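Local atomic coordinates of putative peptidase (Chlamydophila abortus, PDB entry 3CE2), a protein that is a putative zinc-dependent oligopeptidase of the M3B family and probably degrades a variety of small bioactive peptides. Residues Tyr148-Glu153 with Gly571-Leu576; Leu208-Ala213 with Leu230-Arg235; Arg235-Arg240 with Asp516-Ile521; Leu341-Thr346 with Glu437-Asp442; Lys364-Asn369 with Asn389-Leu394. All coordinates share one frame; numbering follows the deposited sequence.

Contact 1: Tyr148-Glu153 with Gly571-Leu576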
# COMPACT_ATOMS: atom_id res chain seq x y z
N TYR A 148 -20.47 18.06 0.15
CA TYR A 148 -19.94 17.19 1.19
C TYR A 148 -20.78 15.94 1.26
O TYR A 148 -20.91 15.33 2.31
CB TYR A 148 -19.96 17.89 2.56
CG TYR A 148 -19.35 19.28 2.53
CD1 TYR A 148 -17.97 19.47 2.68
CD2 TYR A 148 -20.15 20.40 2.30
CE1 TYR A 148 -17.41 20.74 2.63
CE2 TYR A 148 -19.60 21.67 2.23
CZ TYR A 148 -18.23 21.83 2.40
OH TYR A 148 -17.71 23.10 2.36
N ARG A 149 -21.35 15.56 0.13
CA ARG A 149 -22.26 14.42 0.12
C ARG A 149 -21.54 13.07 0.32
O ARG A 149 -21.94 12.25 1.13
CB ARG A 149 -23.08 14.40 -1.17
CG ARG A 149 -24.52 14.02 -0.95
CD ARG A 149 -25.12 13.35 -2.19
NE ARG A 149 -26.42 12.76 -1.87
CZ ARG A 149 -26.68 11.45 -1.80
NH1 ARG A 149 -27.89 11.04 -1.49
NH2 ARG A 149 -25.73 10.55 -2.04
N PHE A 150 -20.48 12.85 -0.44
CA PHE A 150 -19.76 11.60 -0.34
C PHE A 150 -19.12 11.46 1.05
O PHE A 150 -19.25 10.41 1.72
CB PHE A 150 -18.70 11.53 -1.40
CG PHE A 150 -17.88 10.31 -1.32
CD1 PHE A 150 -18.49 9.06 -1.25
CD2 PHE A 150 -16.48 10.39 -1.32
CE1 PHE A 150 -17.74 7.90 -1.19
CE2 PHE A 150 -15.72 9.25 -1.25
CZ PHE A 150 -16.35 7.98 -1.18
N TYR A 151 -18.47 12.53 1.46
CA TYR A 151 -17.93 12.61 2.79
C TYR A 151 -18.97 12.17 3.81
O TYR A 151 -18.71 11.28 4.61
CB TYR A 151 -17.44 14.02 3.09
CG TYR A 151 -16.84 14.12 4.47
CD1 TYR A 151 -15.52 13.75 4.71
CD2 TYR A 151 -17.61 14.54 5.55
CE1 TYR A 151 -14.98 13.81 5.96
CE2 TYR A 151 -17.06 14.61 6.81
CZ TYR A 151 -15.75 14.23 7.00
OH TYR A 151 -15.22 14.30 8.24
N LEU A 152 -20.14 12.77 3.80
CA LEU A 152 -21.17 12.36 4.77
C LEU A 152 -21.74 11.00 4.48
O LEU A 152 -22.15 10.30 5.38
CB LEU A 152 -22.31 13.35 4.78
CG LEU A 152 -21.88 14.67 5.36
CD1 LEU A 152 -22.76 15.76 4.80
CD2 LEU A 152 -22.00 14.57 6.87
N GLU A 153 -21.79 10.63 3.21
CA GLU A 153 -22.33 9.35 2.85
C GLU A 153 -21.50 8.28 3.53
O GLU A 153 -22.05 7.37 4.15
CB GLU A 153 -22.31 9.19 1.35
CG GLU A 153 -22.93 7.90 0.89
CD GLU A 153 -22.94 7.79 -0.63
OE1 GLU A 153 -22.25 8.60 -1.30
OE2 GLU A 153 -23.64 6.89 -1.15
N GLY A 571 -10.30 11.27 -3.92
CA GLY A 571 -11.21 10.37 -3.23
C GLY A 571 -12.65 10.85 -3.30
O GLY A 571 -13.36 10.79 -2.31
N SER A 572 -13.09 11.30 -4.48
CA SER A 572 -14.42 11.90 -4.63
C SER A 572 -15.58 10.90 -4.65
O SER A 572 -16.75 11.29 -4.62
CB SER A 572 -14.48 12.78 -5.87
OG SER A 572 -13.92 12.14 -6.98
N ASP A 573 -15.28 9.62 -4.70
CA ASP A 573 -16.33 8.64 -4.69
C ASP A 573 -15.72 7.36 -4.14
O ASP A 573 -14.52 7.31 -3.89
CB ASP A 573 -16.81 8.44 -6.12
CG ASP A 573 -18.25 7.96 -6.22
OD1 ASP A 573 -18.86 7.52 -5.21
OD2 ASP A 573 -18.79 8.01 -7.34
N PHE A 574 -16.53 6.33 -3.96
CA PHE A 574 -16.03 5.01 -3.63
C PHE A 574 -15.04 4.56 -4.69
O PHE A 574 -15.22 4.83 -5.87
CB PHE A 574 -17.18 4.02 -3.51
CG PHE A 574 -18.10 4.33 -2.36
CD1 PHE A 574 -17.63 4.27 -1.04
CD2 PHE A 574 -19.41 4.75 -2.59
CE1 PHE A 574 -18.46 4.60 0.02
CE2 PHE A 574 -20.24 5.07 -1.52
CZ PHE A 574 -19.77 4.99 -0.22
N PRO A 575 -13.98 3.87 -4.26
CA PRO A 575 -12.89 3.50 -5.19
C PRO A 575 -13.33 2.73 -6.45
O PRO A 575 -12.79 2.99 -7.53
CB PRO A 575 -11.96 2.64 -4.34
CG PRO A 575 -12.76 2.28 -3.07
CD PRO A 575 -13.75 3.39 -2.88
N LEU A 576 -14.27 1.80 -6.34
CA LEU A 576 -14.68 1.08 -7.55
C LEU A 576 -15.43 2.00 -8.50
O LEU A 576 -15.28 1.88 -9.73
CB LEU A 576 -15.52 -0.17 -7.25
CG LEU A 576 -14.87 -1.28 -6.40
CD1 LEU A 576 -15.84 -2.42 -6.23
CD2 LEU A 576 -13.50 -1.76 -6.93
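Phe150 and Phe574 form a T-shaped aromatic stack that joins helix 149-156 to the turn leading into helix 575-581. Residues 148-153 lie in the oligopeptidase F sequence range, residues 571-576 in the M3 peptidase range. The ring planes stand at 90° and the centroids lie 4.8 Å apart. Phe150 leaves its helix with CG anti to the backbone N (chi1 177°). Its CB begins beside Ser572 O, and CG stays near the same carbonyl oxygen. CD2 is close to both Ser572 O and Gly571 O. Farther along that side, CE2 comes to 3.0 Å from Gly571 O, which lies at the ring edge, near its plane. Over one face of the Phe150 ring sits Asp573 CA, 3.5 Å above the plane and over the centre. On the other branch, CD1 lies 4.1 Å from Asp573 CA, and CE1 then points at the middle of the Phe574 face, 3.4 Å above that plane. CZ lies near Phe574 N, though its exact place is doubtful. Asp573 OD1 accepts from Phe574 N at 2.9 Å, while OD2 forms a salt bridge with Lys581. Glu153, three residues after Phe150, has an extended side chain. Its OE2 reaches the edge of the Phe574 ring, in the ring plane, and lies 3.9 Å from Phe574 CE2.

Contact 2: Leu208-Ala213 with Leu230-Arg235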
# COMPACT_ATOMS: atom_id res chain seq x y z
N LEU A 208 21.01 -16.70 10.31
CA LEU A 208 19.78 -16.20 9.69
C LEU A 208 19.07 -15.13 10.47
O LEU A 208 19.20 -15.01 11.69
CB LEU A 208 18.79 -17.35 9.46
CG LEU A 208 19.18 -18.32 8.34
CD1 LEU A 208 18.52 -19.66 8.52
CD2 LEU A 208 18.84 -17.69 7.02
N SER A 209 18.29 -14.36 9.72
CA SER A 209 17.47 -13.31 10.27
C SER A 209 16.40 -13.06 9.22
O SER A 209 16.52 -13.52 8.10
CB SER A 209 18.32 -12.05 10.46
OG SER A 209 18.21 -11.21 9.32
N HIS A 210 15.35 -12.33 9.56
CA HIS A 210 14.37 -12.04 8.54
C HIS A 210 15.00 -11.35 7.34
O HIS A 210 14.77 -11.76 6.19
CB HIS A 210 13.18 -11.26 9.11
CG HIS A 210 12.25 -12.13 9.90
ND1 HIS A 210 11.69 -11.73 11.10
CD2 HIS A 210 11.83 -13.40 9.69
CE1 HIS A 210 10.94 -12.71 11.57
NE2 HIS A 210 11.01 -13.73 10.74
N ALA A 211 15.85 -10.36 7.58
CA ALA A 211 16.46 -9.62 6.48
C ALA A 211 17.47 -10.48 5.70
O ALA A 211 17.54 -10.37 4.48
CB ALA A 211 17.09 -8.33 6.96
N LEU A 212 18.21 -11.33 6.39
CA LEU A 212 19.11 -12.25 5.71
C LEU A 212 18.34 -13.29 4.90
O LEU A 212 18.72 -13.58 3.76
CB LEU A 212 20.04 -12.94 6.69
CG LEU A 212 21.11 -12.02 7.29
CD1 LEU A 212 22.16 -12.83 8.03
CD2 LEU A 212 21.75 -11.16 6.20
N ALA A 213 17.27 -13.84 5.47
CA ALA A 213 16.43 -14.80 4.76
C ALA A 213 15.97 -14.23 3.43
O ALA A 213 15.97 -14.95 2.43
CB ALA A 213 15.22 -15.23 5.60
N LEU A 230 14.64 -24.00 4.14
CA LEU A 230 14.34 -25.12 5.03
C LEU A 230 14.52 -24.73 6.49
O LEU A 230 13.76 -25.16 7.36
CB LEU A 230 15.20 -26.34 4.70
CG LEU A 230 14.95 -27.02 3.35
CD1 LEU A 230 15.92 -28.15 3.16
CD2 LEU A 230 13.53 -27.53 3.24
N ALA A 231 15.52 -23.91 6.80
CA ALA A 231 15.69 -23.54 8.21
C ALA A 231 14.54 -22.64 8.65
O ALA A 231 14.01 -22.78 9.76
CB ALA A 231 17.03 -22.90 8.47
N GLN A 232 14.12 -21.72 7.77
CA GLN A 232 12.96 -20.92 8.10
C GLN A 232 11.74 -21.79 8.39
O GLN A 232 11.04 -21.54 9.35
CB GLN A 232 12.66 -19.86 7.05
CG GLN A 232 13.65 -18.72 7.04
CD GLN A 232 13.94 -18.14 8.45
OE1 GLN A 232 14.70 -18.72 9.26
NE2 GLN A 232 13.37 -16.96 8.72
N CYS A 233 11.51 -22.84 7.61
CA CYS A 233 10.35 -23.68 7.89
C CYS A 233 10.48 -24.35 9.25
O CYS A 233 9.51 -24.43 10.01
CB CYS A 233 10.16 -24.74 6.83
SG CYS A 233 9.62 -24.11 5.23
N GLU A 234 11.67 -24.85 9.57
CA GLU A 234 11.84 -25.53 10.85
C GLU A 234 11.59 -24.59 12.03
O GLU A 234 10.98 -24.99 13.03
CB GLU A 234 13.20 -26.17 10.92
CG GLU A 234 13.23 -27.52 10.27
CD GLU A 234 14.63 -27.97 9.88
OE1 GLU A 234 15.53 -27.97 10.76
OE2 GLU A 234 14.84 -28.35 8.71
N ARG A 235 12.02 -23.34 11.90
CA ARG A 235 11.80 -22.36 12.95
C ARG A 235 10.32 -22.29 13.31
O ARG A 235 9.97 -22.35 14.48
CB ARG A 235 12.34 -20.97 12.56
CG ARG A 235 12.38 -20.04 13.80
CD ARG A 235 13.25 -18.80 13.69
NE ARG A 235 12.44 -17.69 13.22
CZ ARG A 235 12.11 -16.65 13.96
NH1 ARG A 235 12.54 -16.55 15.20
NH2 ARG A 235 11.35 -15.71 13.45
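Ala213 and Gln232 bring the backbones nearest, with CA atoms 7.8 Å apart, where the first turn of helix 210-217 faces helix 222-237. Ser209 is the N-cap of the shorter helix: its OG accepts from Leu212 N at 2.9 Å in a nearly straight bond (174°). Just before the cap, Leu208 sends CD1 to Ala231 CB, 3.6 Å away. The same methyl also passes the amide oxygen of Gln232. The Gln232 chain is bent at chi2 (-47°), which folds CD back. Its NE2 lies 4.0 Å from Ala213 CB and equally far from His210 CD2, and the amide and imidazole planes are 74° apart. Arg235 crosses His210 at about a right angle, with His210 NE2 and Arg235 NH2 3.4 Å apart. Both groups also meet Phe195, His210 edge-to-face and Arg235 as a cation-pi pair. His210 NE2 has a hydrogen-bond partner in Tyr236 OH on the longer helix. The contact thus grades from apolar at Leu208 to polar at His210. It is largely buried, and the nearby guanidinium charge would tend to favour a neutral imidazole.

Contact 3: Arg235-Arg240 with Asp516-Ile521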
# COMPACT_ATOMS: atom_id res chain seq x y z
N ARG A 235 12.02 -23.34 11.90
CA ARG A 235 11.80 -22.36 12.95
C ARG A 235 10.32 -22.29 13.31
O ARG A 235 9.97 -22.35 14.48
CB ARG A 235 12.34 -20.97 12.56
CG ARG A 235 12.38 -20.04 13.80
CD ARG A 235 13.25 -18.80 13.69
NE ARG A 235 12.44 -17.69 13.22
CZ ARG A 235 12.11 -16.65 13.96
NH1 ARG A 235 12.54 -16.55 15.20
NH2 ARG A 235 11.35 -15.71 13.45
N TYR A 236 9.45 -22.18 12.31
CA TYR A 236 8.04 -22.00 12.59
C TYR A 236 7.35 -23.31 12.95
O TYR A 236 6.47 -23.37 13.82
CB TYR A 236 7.35 -21.28 11.43
CG TYR A 236 7.75 -19.82 11.40
CD1 TYR A 236 6.96 -18.85 12.04
CD2 TYR A 236 8.93 -19.41 10.79
CE1 TYR A 236 7.34 -17.53 12.05
CE2 TYR A 236 9.29 -18.09 10.78
CZ TYR A 236 8.51 -17.16 11.42
OH TYR A 236 8.89 -15.83 11.42
N HIS A 237 7.75 -24.36 12.28
CA HIS A 237 7.13 -25.64 12.49
C HIS A 237 7.22 -25.99 13.97
O HIS A 237 6.26 -26.48 14.57
CB HIS A 237 7.81 -26.68 11.63
CG HIS A 237 7.39 -28.08 11.94
ND1 HIS A 237 6.12 -28.54 11.65
CD2 HIS A 237 8.05 -29.10 12.55
CE1 HIS A 237 6.03 -29.80 12.04
NE2 HIS A 237 7.17 -30.15 12.60
N SER A 238 8.36 -25.73 14.59
CA SER A 238 8.48 -26.08 16.00
C SER A 238 7.60 -25.27 16.98
O SER A 238 7.42 -25.66 18.11
CB SER A 238 9.94 -26.10 16.41
OG SER A 238 10.57 -24.90 16.02
N TYR A 239 7.02 -24.16 16.55
CA TYR A 239 6.05 -23.46 17.40
C TYR A 239 4.65 -23.43 16.74
O TYR A 239 3.82 -22.54 17.00
CB TYR A 239 6.56 -22.06 17.83
CG TYR A 239 7.68 -22.19 18.82
CD1 TYR A 239 7.41 -22.33 20.18
CD2 TYR A 239 9.00 -22.25 18.41
CE1 TYR A 239 8.43 -22.51 21.12
CE2 TYR A 239 10.02 -22.42 19.34
CZ TYR A 239 9.73 -22.56 20.69
OH TYR A 239 10.75 -22.73 21.61
N ARG A 240 4.40 -24.45 15.92
CA ARG A 240 3.18 -24.52 15.13
C ARG A 240 1.88 -24.50 15.95
O ARG A 240 0.92 -23.86 15.54
CB ARG A 240 3.24 -25.71 14.17
CG ARG A 240 3.25 -27.08 14.83
CD ARG A 240 3.52 -28.21 13.81
NE ARG A 240 3.58 -29.53 14.43
CZ ARG A 240 4.63 -30.00 15.10
NH1 ARG A 240 5.73 -29.26 15.23
NH2 ARG A 240 4.58 -31.21 15.64
N ASP A 516 8.49 -29.18 -0.33
CA ASP A 516 9.35 -29.74 0.69
C ASP A 516 8.46 -30.16 1.84
O ASP A 516 7.28 -29.84 1.84
CB ASP A 516 10.42 -28.76 1.11
CG ASP A 516 11.45 -28.55 0.04
OD1 ASP A 516 12.52 -29.23 0.07
OD2 ASP A 516 11.20 -27.70 -0.85
N VAL A 517 8.99 -30.89 2.80
CA VAL A 517 8.13 -31.49 3.83
C VAL A 517 7.46 -30.46 4.74
O VAL A 517 6.42 -30.73 5.30
CB VAL A 517 8.87 -32.57 4.67
CG1 VAL A 517 9.31 -33.70 3.79
CG2 VAL A 517 10.12 -31.98 5.33
N LEU A 518 8.04 -29.27 4.87
CA LEU A 518 7.46 -28.27 5.76
C LEU A 518 6.89 -27.07 5.03
O LEU A 518 6.54 -26.05 5.63
CB LEU A 518 8.49 -27.85 6.79
CG LEU A 518 8.75 -29.04 7.73
CD1 LEU A 518 9.79 -28.72 8.79
CD2 LEU A 518 7.43 -29.60 8.37
N SER A 519 6.79 -27.19 3.72
CA SER A 519 6.42 -26.05 2.89
C SER A 519 5.09 -25.45 3.30
O SER A 519 4.86 -24.25 3.15
CB SER A 519 6.36 -26.46 1.42
OG SER A 519 7.68 -26.65 0.97
N ASN A 520 4.22 -26.29 3.83
CA ASN A 520 2.90 -25.84 4.17
C ASN A 520 2.83 -25.16 5.53
O ASN A 520 1.73 -25.00 6.07
CB ASN A 520 1.96 -27.03 4.14
CG ASN A 520 2.29 -28.05 5.19
OD1 ASN A 520 3.46 -28.36 5.43
ND2 ASN A 520 1.27 -28.57 5.84
N ILE A 521 3.98 -24.80 6.10
CA ILE A 521 3.99 -24.11 7.39
C ILE A 521 3.99 -22.60 7.15
O ILE A 521 3.87 -21.83 8.09
CB ILE A 521 5.22 -24.53 8.26
CG1 ILE A 521 4.99 -24.26 9.74
CG2 ILE A 521 6.48 -23.79 7.83
CD1 ILE A 521 3.63 -24.66 10.25
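His237 and Leu518 make a CH-pi contact, part of a mostly apolar junction between the C-terminal part of helix 222-237 and the loop that follows helix 494-509. Leu518 CD2 sits over one face of the His237 ring, 3.9 Å from the centroid and 17° off the normal. The two side chains cross at about a right angle. Arg240 NH1 lies above the opposite face, offset toward the rim. The same NH1 donates to His237 O at 2.9 Å. Arg240 N reaches that oxygen from the other face of the carbonyl plane and closes a type I beta turn from His237. Ile521 extends the apolar contact to the backbone of His237. Its CG1 is anti to the backbone N (chi1 -158°) and rests 3.7 Å from His237 CA, while CD1 touches Arg240 CB. The loop bends through its own type I turn from Asp516 to Ser519, where Asp516 N donates to Ser519 OG at 3.0 Å. At the start of this turn, Asp516 OD2 bonds to ND1 of His312, which binds a zinc ion with Asp310, separate from the site of His402, His406 and Glu430. This second-shell carboxylate-histidine-zinc arrangement is familiar from many zinc sites.

Contact 4: Leu341-Thr346 with Glu437-Asp442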
# COMPACT_ATOMS: atom_id res chain seq x y z
N LEU A 341 8.30 7.29 -19.79
CA LEU A 341 6.92 7.51 -19.45
C LEU A 341 6.16 8.24 -20.55
O LEU A 341 4.97 8.53 -20.39
CB LEU A 341 6.81 8.25 -18.12
CG LEU A 341 7.51 7.56 -16.93
CD1 LEU A 341 7.15 8.27 -15.64
CD2 LEU A 341 7.14 6.09 -16.84
N SER A 342 6.82 8.52 -21.68
CA SER A 342 6.16 9.28 -22.76
C SER A 342 4.74 8.82 -23.17
O SER A 342 3.91 9.63 -23.56
CB SER A 342 7.07 9.48 -24.00
OG SER A 342 7.42 8.25 -24.61
N PRO A 343 4.46 7.51 -23.09
CA PRO A 343 3.06 7.18 -23.38
C PRO A 343 2.05 7.83 -22.42
O PRO A 343 0.85 7.76 -22.66
CB PRO A 343 3.02 5.66 -23.24
CG PRO A 343 4.43 5.24 -23.48
CD PRO A 343 5.27 6.32 -22.84
N LEU A 344 2.52 8.45 -21.34
CA LEU A 344 1.60 9.14 -20.45
C LEU A 344 1.34 10.56 -20.94
O LEU A 344 0.57 11.32 -20.34
CB LEU A 344 2.13 9.15 -19.03
CG LEU A 344 2.26 7.78 -18.38
CD1 LEU A 344 2.65 7.94 -16.94
CD2 LEU A 344 0.97 7.01 -18.48
N GLY A 345 1.98 10.90 -22.05
CA GLY A 345 1.71 12.18 -22.68
C GLY A 345 2.68 13.29 -22.33
O GLY A 345 3.23 13.34 -21.23
N THR A 346 2.87 14.19 -23.29
CA THR A 346 3.73 15.35 -23.14
C THR A 346 3.49 16.07 -21.83
O THR A 346 4.43 16.45 -21.13
CB THR A 346 3.50 16.34 -24.31
OG1 THR A 346 3.85 15.69 -25.53
CG2 THR A 346 4.35 17.58 -24.16
N GLU A 437 6.29 2.09 -12.51
CA GLU A 437 7.35 1.10 -12.49
C GLU A 437 7.26 0.27 -13.74
O GLU A 437 8.25 0.07 -14.41
CB GLU A 437 7.20 0.15 -11.32
CG GLU A 437 7.85 0.60 -10.03
CD GLU A 437 7.31 -0.18 -8.82
OE1 GLU A 437 7.62 -1.38 -8.69
OE2 GLU A 437 6.55 0.41 -8.02
N MET A 438 6.06 -0.22 -14.03
CA MET A 438 5.83 -1.15 -15.14
C MET A 438 6.11 -0.53 -16.50
O MET A 438 6.77 -1.12 -17.34
CB MET A 438 4.41 -1.71 -15.08
CG MET A 438 4.19 -2.62 -13.86
SD MET A 438 5.07 -4.19 -14.03
CE MET A 438 5.78 -4.41 -12.41
N LEU A 439 5.61 0.67 -16.70
CA LEU A 439 5.89 1.45 -17.89
C LEU A 439 7.38 1.60 -18.12
O LEU A 439 7.87 1.42 -19.22
CB LEU A 439 5.26 2.83 -17.74
CG LEU A 439 5.22 3.76 -18.96
CD1 LEU A 439 5.04 3.00 -20.30
CD2 LEU A 439 4.13 4.82 -18.74
N LEU A 440 8.12 1.98 -17.07
CA LEU A 440 9.56 2.16 -17.20
C LEU A 440 10.24 0.89 -17.75
O LEU A 440 10.94 0.94 -18.76
CB LEU A 440 10.14 2.56 -15.85
CG LEU A 440 11.65 2.48 -15.67
CD1 LEU A 440 12.32 3.65 -16.32
CD2 LEU A 440 12.02 2.43 -14.19
N MET A 441 10.02 -0.25 -17.09
CA MET A 441 10.48 -1.54 -17.60
C MET A 441 9.98 -1.84 -19.03
O MET A 441 10.75 -2.24 -19.90
CB MET A 441 10.10 -2.67 -16.64
CG MET A 441 10.95 -2.79 -15.39
SD MET A 441 10.17 -3.94 -14.22
CE MET A 441 10.97 -3.44 -12.69
N ASP A 442 8.71 -1.64 -19.29
CA ASP A 442 8.22 -1.82 -20.64
C ASP A 442 9.01 -1.04 -21.67
O ASP A 442 9.41 -1.58 -22.70
CB ASP A 442 6.76 -1.42 -20.75
CG ASP A 442 6.18 -1.77 -22.10
OD1 ASP A 442 5.97 -2.98 -22.31
OD2 ASP A 442 5.95 -0.86 -22.93
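Pro343 provides the only ring in this contact, a puckered pyrrolidine, and it meets Leu439 through CG and CD; no aromatic, amide or carboxylate plane takes part across the interface. Leu439 CD1 lies 3.9 Å from Pro343 CG, and the two side chains run alongside each other in opposite senses. Leu439 is the centre of the contact. Its CG is anti to the backbone N (chi1 -170°), and the two methyls spread toward different partners. CD2 turns to Leu344, where it lies 3.5 Å from CG and also touches both methyls. Leu341 crosses obliquely: its CD2 packs on Leu439 CG at 3.7 Å and also lies near Leu439 CB and CD2. The 3-10 segment 342-344 sets Pro343 and Leu344 on one side of the turn, next to helix 431-447. Helix 345-357 follows and packs Ile349 and Leu352 against Leu341. Along helix 431-447, Glu437 points away from this contact and bonds through OE2 to ND1 of His402, a zinc ligand with His406 and Glu430 in the HExxH-plus-glutamate pattern of the M3 peptidases. Across the contact itself there is no hydrogen bond or salt bridge. The union is a buried aliphatic one, which rests on shape and exclusion of water and has no directional bond to set its register.

Contact 5: Lys364-Asn369 with Asn389-Leu394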
# COMPACT_ATOMS: atom_id res chain seq x y z
N LYS A 364 17.14 15.31 -3.29
CA LYS A 364 17.79 14.23 -4.05
C LYS A 364 18.68 13.19 -3.36
O LYS A 364 18.64 12.01 -3.72
CB LYS A 364 18.62 14.84 -5.19
CG LYS A 364 17.78 15.55 -6.22
CD LYS A 364 18.64 16.11 -7.32
CE LYS A 364 18.00 17.30 -7.93
NZ LYS A 364 19.01 18.36 -7.98
N TYR A 365 19.54 13.63 -2.44
CA TYR A 365 20.71 12.82 -2.08
C TYR A 365 20.85 12.54 -0.60
O TYR A 365 20.23 13.19 0.23
CB TYR A 365 21.99 13.52 -2.53
CG TYR A 365 22.15 13.79 -4.00
CD1 TYR A 365 22.20 12.76 -4.93
CD2 TYR A 365 22.34 15.09 -4.46
CE1 TYR A 365 22.38 13.02 -6.31
CE2 TYR A 365 22.53 15.37 -5.82
CZ TYR A 365 22.55 14.34 -6.74
OH TYR A 365 22.71 14.63 -8.08
N GLU A 366 21.72 11.59 -0.26
CA GLU A 366 21.95 11.27 1.14
C GLU A 366 22.66 12.42 1.80
O GLU A 366 23.50 13.06 1.18
CB GLU A 366 22.81 10.01 1.28
CG GLU A 366 22.01 8.72 1.33
CD GLU A 366 22.86 7.48 1.06
OE1 GLU A 366 24.04 7.62 0.69
OE2 GLU A 366 22.33 6.36 1.21
N ASN A 367 22.30 12.71 3.05
CA ASN A 367 23.20 13.48 3.90
C ASN A 367 23.15 12.94 5.31
O ASN A 367 22.29 12.12 5.65
CB ASN A 367 22.91 14.99 3.84
CG ASN A 367 21.51 15.35 4.31
OD1 ASN A 367 20.66 15.75 3.51
ND2 ASN A 367 21.25 15.22 5.61
N LEU A 368 24.08 13.38 6.14
CA LEU A 368 24.19 12.83 7.47
C LEU A 368 22.83 12.91 8.15
O LEU A 368 22.26 13.99 8.26
CB LEU A 368 25.24 13.59 8.28
CG LEU A 368 25.49 12.98 9.66
CD1 LEU A 368 26.40 11.75 9.58
CD2 LEU A 368 26.04 14.04 10.57
N ASN A 369 22.30 11.76 8.56
CA ASN A 369 21.06 11.72 9.34
C ASN A 369 19.75 12.09 8.64
O ASN A 369 18.73 12.33 9.31
CB ASN A 369 21.24 12.51 10.63
CG ASN A 369 22.25 11.86 11.57
OD1 ASN A 369 23.06 12.54 12.17
ND2 ASN A 369 22.21 10.53 11.68
N ASN A 389 16.95 9.10 -1.65
CA ASN A 389 18.34 8.91 -1.23
C ASN A 389 19.12 8.41 -2.44
O ASN A 389 19.61 7.28 -2.48
CB ASN A 389 18.41 7.95 -0.05
CG ASN A 389 18.16 8.65 1.27
OD1 ASN A 389 19.03 9.39 1.77
ND2 ASN A 389 16.97 8.46 1.84
N TYR A 390 19.20 9.28 -3.45
CA TYR A 390 19.55 8.84 -4.79
C TYR A 390 20.98 8.34 -4.83
O TYR A 390 21.88 9.07 -4.47
CB TYR A 390 19.34 9.97 -5.81
CG TYR A 390 19.57 9.46 -7.19
CD1 TYR A 390 18.60 8.70 -7.83
CD2 TYR A 390 20.79 9.66 -7.84
CE1 TYR A 390 18.82 8.16 -9.10
CE2 TYR A 390 21.02 9.14 -9.10
CZ TYR A 390 20.04 8.38 -9.73
OH TYR A 390 20.24 7.85 -10.99
N THR A 391 21.20 7.10 -5.26
CA THR A 391 22.57 6.53 -5.27
C THR A 391 23.10 6.19 -6.67
O THR A 391 24.30 5.98 -6.83
CB THR A 391 22.76 5.31 -4.29
OG1 THR A 391 21.76 4.30 -4.52
CG2 THR A 391 22.70 5.76 -2.83
N GLY A 392 22.24 6.14 -7.67
CA GLY A 392 22.71 6.01 -9.05
C GLY A 392 22.46 4.69 -9.74
O GLY A 392 22.92 4.49 -10.86
N THR A 393 21.72 3.79 -9.10
CA THR A 393 21.48 2.46 -9.67
C THR A 393 20.15 2.42 -10.41
O THR A 393 19.32 3.32 -10.29
CB THR A 393 21.41 1.37 -8.57
OG1 THR A 393 20.22 1.56 -7.79
CG2 THR A 393 22.66 1.40 -7.63
N LEU A 394 19.92 1.34 -11.16
CA LEU A 394 18.65 1.15 -11.83
C LEU A 394 17.49 1.07 -10.82
O LEU A 394 16.40 1.59 -11.08
CB LEU A 394 18.68 -0.10 -12.73
CG LEU A 394 17.47 -0.30 -13.67
CD1 LEU A 394 17.34 0.86 -14.66
CD2 LEU A 394 17.54 -1.65 -14.40
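Lys364 and Tyr390 meet where two loops leave the parallel strands 362-363 and 385-387. Tyr390 N donates to Lys364 O at 2.8 Å (157°), and the donor lies in the carbonyl plane. It is the one hydrogen bond between residues 364-369 and 389-394. Beside it, the Tyr365 and Tyr390 side chains lie side by side and point the same way. Tyr390 O sits at the edge of the Tyr365 ring, in its plane, 3.7 Å from CD1. Tyr365 CE1 comes to 4.0 Å from Tyr390 CD2, and Lys364 CB lies over the centre of one Tyr365 face. The Tyr390 loop runs on to Thr393, the N-cap of helix 394-416, which carries the HExxH zinc ligands His402 and His406. Tyr390 itself packs on this helix at Val397 and Ile400, and its OH bonds to Tyr328 O. On the other flank Glu366 crosses Asn389 at about a right angle. Its CG faces Asn389 OD1, while Asn389 ND2 is held by Gly373 O and Arg371 O. The Glu366 chain is extended beyond CG (chi2 163°). Its OE2 lies 4.1 Å from Thr391 CG2.

Overall arrangement
Contact 1 joins residues more than 400 positions apart, and the other four are nested within its loop. Contact 2 comes next along the chain and ends at Arg235, where contact 3 begins. These two share helix 222-237 and touch, with centres 11 Å apart. Both lie across the chain's centre from contact 1, about 44 Å away between centres. Contact 5 is nested within contact 4, and contact 4 within contact 3. Contacts 4 and 5 are 23 Å apart between centres, with nearest atoms about 5 Å apart. They involve helix 431-447, whose Glu437 bonds to His402, and the start of helix 394-416, which carries His402 and His406. Contacts 1, 3 and 4 join distant parts of a largely helical chain, contacts 2 and 5 close ones.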